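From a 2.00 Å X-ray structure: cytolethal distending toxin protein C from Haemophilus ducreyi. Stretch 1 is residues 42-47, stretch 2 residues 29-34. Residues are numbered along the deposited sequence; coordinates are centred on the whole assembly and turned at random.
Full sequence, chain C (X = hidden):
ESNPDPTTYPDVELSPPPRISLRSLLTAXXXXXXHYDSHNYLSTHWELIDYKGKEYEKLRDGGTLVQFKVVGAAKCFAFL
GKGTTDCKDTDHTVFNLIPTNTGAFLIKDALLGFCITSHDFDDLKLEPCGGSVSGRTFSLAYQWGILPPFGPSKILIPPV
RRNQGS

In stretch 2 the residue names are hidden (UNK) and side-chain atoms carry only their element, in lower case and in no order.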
ATOM      1  N   LEU C  42       8.302 -11.560  19.673  1.00 15.10           N
ATOM      2  CA  LEU C  42       7.052 -12.163  19.212  1.00 16.01           C
ATOM      3  C   LEU C  42       5.856 -11.766  20.084  1.00 14.23           C
ATOM      4  O   LEU C  42       4.707 -11.970  19.695  1.00 12.19           O
ATOM      5  CB  LEU C  42       7.163 -13.699  19.137  1.00 15.20           C
ATOM      6  CG  LEU C  42       8.031 -14.264  18.003  1.00 17.24           C
ATOM      7  CD1 LEU C  42       7.953 -15.792  18.040  1.00 18.73           C
ATOM      8  CD2 LEU C  42       7.566 -13.735  16.631  1.00 15.69           C
ATOM      9  N   SER C  43       6.126 -11.202  21.259  1.00 14.12           N
ATOM     10  CA  SER C  43       5.049 -10.768  22.130  1.00 14.77           C
ATOM     11  C   SER C  43       4.369  -9.522  21.559  1.00 14.37           C
ATOM     12  O   SER C  43       3.314  -9.114  22.048  1.00 14.59           O
ATOM     13  CB  SER C  43       5.577 -10.465  23.535  1.00 16.97           C
ATOM     14  OG  SER C  43       6.479  -9.379  23.519  1.00 20.25           O
ATOM     15  N   THR C  44       4.975  -8.916  20.534  1.00 12.28           N
ATOM     16  CA  THR C  44       4.400  -7.718  19.914  1.00 10.68           C
ATOM     17  C   THR C  44       3.807  -8.008  18.537  1.00 11.03           C
ATOM     18  O   THR C  44       3.288  -7.096  17.873  1.00  9.55           O
ATOM     19  CB  THR C  44       5.443  -6.592  19.730  1.00  9.72           C
ATOM     20  OG1 THR C  44       6.451  -7.030  18.807  1.00 10.92           O
ATOM     21  CG2 THR C  44       6.100  -6.224  21.063  1.00  9.60           C
ATOM     22  N   HIS C  45       3.876  -9.275  18.117  1.00  9.82           N
ATOM     23  CA  HIS C  45       3.362  -9.698  16.810  1.00  9.81           C
ATOM     24  C   HIS C  45       1.969 -10.315  16.853  1.00 11.05           C
ATOM     25  O   HIS C  45       1.609 -11.003  17.815  1.00  9.57           O
ATOM     26  CB  HIS C  45       4.279 -10.752  16.163  1.00  8.96           C
ATOM     27  CG  HIS C  45       5.622 -10.237  15.751  1.00  9.63           C
ATOM     28  ND1 HIS C  45       6.351 -10.815  14.735  1.00  9.95           N
ATOM     29  CD2 HIS C  45       6.383  -9.225  16.232  1.00 11.59           C
ATOM     30  CE1 HIS C  45       7.506 -10.184  14.608  1.00 11.83           C
ATOM     31  NE2 HIS C  45       7.552  -9.217  15.504  1.00 12.68           N
ATOM     32  N   TRP C  46       1.217 -10.075  15.782  1.00 10.48           N
ATOM     33  CA  TRP C  46      -0.123 -10.618  15.589  1.00 11.45           C
ATOM     34  C   TRP C  46      -0.268 -10.954  14.122  1.00 11.96           C
ATOM     35  O   TRP C  46       0.366 -10.321  13.262  1.00 14.33           O
ATOM     36  CB  TRP C  46      -1.211  -9.596  15.919  1.00 10.06           C
ATOM     37  CG  TRP C  46      -1.151  -9.072  17.310  1.00 12.07           C
ATOM     38  CD1 TRP C  46      -0.528  -7.936  17.734  1.00 13.57           C
ATOM     39  CD2 TRP C  46      -1.750  -9.662  18.466  1.00 11.64           C
ATOM     40  NE1 TRP C  46      -0.710  -7.780  19.091  1.00 13.15           N
ATOM     41  CE2 TRP C  46      -1.460  -8.827  19.561  1.00 11.96           C
ATOM     42  CE3 TRP C  46      -2.514 -10.814  18.678  1.00  9.51           C
ATOM     43  CZ2 TRP C  46      -1.902  -9.109  20.859  1.00 11.97           C
ATOM     44  CZ3 TRP C  46      -2.956 -11.092  19.954  1.00 12.57           C
ATOM     45  CH2 TRP C  46      -2.651 -10.241  21.033  1.00 11.40           C
ATOM     46  N   GLU C  47      -1.096 -11.952  13.844  1.00 11.52           N
ATOM     47  CA  GLU C  47      -1.411 -12.335  12.479  1.00 12.57           C
ATOM     48  C   GLU C  47      -2.786 -11.728  12.259  1.00 13.31           C
ATOM     49  O   GLU C  47      -3.688 -11.882  13.095  1.00 11.19           O
ATOM     50  CB  GLU C  47      -1.481 -13.856  12.338  1.00 14.57           C
ATOM     51  CG  GLU C  47      -0.142 -14.525  12.637  1.00 18.52           C
ATOM     52  CD  GLU C  47      -0.226 -16.037  12.626  1.00 22.12           C
ATOM     53  OE1 GLU C  47      -1.343 -16.575  12.814  1.00 21.50           O
ATOM     54  OE2 GLU C  47       0.830 -16.681  12.450  1.00 20.53           O
ATOM     55  N   UNK C  29       2.772   2.526  21.665  1.00 13.37           N
ATOM     56  CA  UNK C  29       3.117   1.222  22.243  1.00 12.77           C
ATOM     57  C   UNK C  29       2.409   0.079  21.513  1.00 12.59           C
ATOM     58  O   UNK C  29       1.227   0.166  21.206  1.00 12.01           O
ATOM     59  n   UNK C  29       3.930   1.997  26.957  1.00 20.63           N
ATOM     60  c   UNK C  29       2.966   2.076  26.052  1.00 19.59           C
ATOM     61  c   UNK C  29       3.406   2.191  24.608  1.00 15.94           C
ATOM     62  o   UNK C  29       1.770   2.065  26.353  1.00 20.24           O
ATOM     63  c   UNK C  29       2.714   1.164  23.721  1.00 15.85           C
ATOM     64  N   UNK C  30       3.129  -1.004  21.207  1.00 12.64           N
ATOM     65  CA  UNK C  30       2.427  -2.093  20.521  1.00 12.47           C
ATOM     66  C   UNK C  30       1.582  -2.887  21.532  1.00 13.92           C
ATOM     67  O   UNK C  30       1.972  -3.032  22.700  1.00 12.64           O
ATOM     68  c   UNK C  30       3.565  -2.930  19.940  1.00 12.79           C
ATOM     69  c   UNK C  30       4.584  -1.241  21.262  1.00 11.36           C
ATOM     70  c   UNK C  30       4.687  -2.703  20.910  1.00 14.52           C
ATOM     71  N   UNK C  31       0.418  -3.361  21.095  1.00 12.31           N
ATOM     72  CA  UNK C  31      -0.447  -4.162  21.955  1.00 13.43           C
ATOM     73  C   UNK C  31       0.291  -5.491  22.030  1.00 15.62           C
ATOM     74  O   UNK C  31       0.723  -6.021  21.001  1.00 14.31           O
ATOM     75  c   UNK C  31      -2.525  -2.978  21.147  1.00 10.93           C
ATOM     76  c   UNK C  31      -2.705  -5.249  22.198  1.00 12.14           C
ATOM     77  c   UNK C  31      -1.844  -4.354  21.322  1.00 13.66           C
ATOM     78  N   UNK C  32       0.473  -6.015  23.238  1.00 14.85           N
ATOM     79  CA  UNK C  32       1.211  -7.263  23.407  1.00 16.93           C
ATOM     80  C   UNK C  32       0.354  -8.460  23.788  1.00 17.42           C
ATOM     81  O   UNK C  32      -0.766  -8.307  24.280  1.00 15.86           O
ATOM     82  c   UNK C  32       5.848  -5.637  24.797  1.00 30.35           C
ATOM     83  c   UNK C  32       3.475  -6.207  24.078  1.00 23.61           C
ATOM     84  n   UNK C  32       6.862  -5.844  25.882  1.00 30.94           N
ATOM     85  c   UNK C  32       4.505  -6.227  25.208  1.00 28.15           C
ATOM     86  c   UNK C  32       2.289  -7.088  24.479  1.00 19.34           C
ATOM     87  N   UNK C  33       0.876  -9.658  23.529  1.00 18.64           N
ATOM     88  CA  UNK C  33       0.169 -10.864  23.918  1.00 18.99           C
ATOM     89  C   UNK C  33       1.002 -11.479  25.039  1.00 20.47           C
ATOM     90  O   UNK C  33       2.165 -11.137  25.222  1.00 19.32           O
ATOM     91  c   UNK C  33      -0.023 -11.835  22.736  1.00 18.51           C
ATOM     92  o   UNK C  33       1.948 -13.195  22.837  1.00 19.33           O
ATOM     93  c   UNK C  33       1.281 -12.391  22.190  1.00 18.65           C
ATOM     94  n   UNK C  33       1.643 -11.971  20.981  1.00 19.59           N
ATOM     95  N   UNK C  34       0.392 -12.380  25.789  1.00 22.84           N
ATOM     96  CA  UNK C  34       1.035 -13.026  26.925  1.00 26.21           C
ATOM     97  C   UNK C  34       1.604 -14.400  26.588  1.00 25.29           C
ATOM     98  O   UNK C  34       2.117 -15.096  27.459  1.00 25.51           O
ATOM     99  c   UNK C  34      -1.425 -13.358  27.506  1.00 37.00           C
ATOM    100  o   UNK C  34      -1.987 -14.453  27.717  1.00 40.11           O
ATOM    101  c   UNK C  34      -0.000 -13.155  28.045  1.00 31.82           C
ATOM    102  o   UNK C  34      -1.978 -12.425  26.865  1.00 39.89           O
TER
HETATM  103  O   HOH W   1       1.472  -5.171  18.449  1.00  9.14           O
HETATM  104  O   HOH W   2       2.453 -13.413  18.472  1.00 11.80           O

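Position 29 carries three carbons in a row, the third bearing one oxygen and one nitrogen, which is a primary amide on a two-carbon spacer. None of it comes within reach of stretch 1. The residue is Q29; a polar chain suits a place out of contact, and its amide oxygen is hydrogen-bonded elsewhere in the structure.

At position 30 three side-chain carbons close a ring onto the backbone nitrogen, a pattern unique to proline; the CA-to-CB bond points toward stretch 1, and a ring carbon lies near the T44 methyl. This is P30, its CG 3.8 Å from CG2 of T44. A compact apolar ring suits a methyl neighbour, and no partner on stretch 1 calls for the missing N-H.

Position 31 has three carbons, one carrying the other two, with chi1 at 177° (t). One of the pair lies near the W46 ring, and the backbone O accepts a hydrogen bond from the indole N-H. This is V31, which offers a methyl to the indole: its CG1 packs 4.2 Å from CZ2 of W46, a loose apolar contact. Its O lies 3.0 Å from NE1 of W46, at the indole edge near the ring plane, where the N-H can point at it.

Position 32 shows four carbons in a row ending in nitrogen; the last carbon lies near the T44 methyl and the S43 hydroxyl, and the CA approaches O of S43. This is K32. Its CE is 3.8 Å from CG2 of T44 and 4.0 Å from OG of S43; the long chain suits the place by bringing CE to the methyl while NZ is hydrogen-bonded elsewhere. CA of K32 makes a C-H...O contact with O of S43 at 3.1 Å.

Position 33 has two carbons, the second bearing one oxygen and one nitrogen, and its CA-to-CB bond points toward stretch 1. The nitrogen lies near O of L42, and the CB near the W46 ring. The short amide is asparagine. ND2 of N33 gives a weak hydrogen bond to O of L42 at 3.3 Å, and CB of N33 sits 3.5 Å from CH2 of W46. An amide suits this place because its nitrogen can donate to a backbone carbonyl.

Position 34 has two carbons, the second bearing two oxygens, and makes no contact with stretch 1. This carboxylate is D34, suitably polar for an exposed site, with OD2 hydrogen-bonded elsewhere.

The contact is thus held mainly through backbone carbonyls. The backbone N of N33 donates to O of S43 at 2.9 Å, while the W46 indole reaches back to V31. Water 1 lies 2.8 Å from O of V31 and 2.7 Å from O of T44, between the two carbonyls; water 2 donates to O of L42 (2.9 Å) and O of H45 (2.6 Å) and weakly accepts from ND2 of N33 (3.0 Å).

Stretch 2 (29-34) QPVKND
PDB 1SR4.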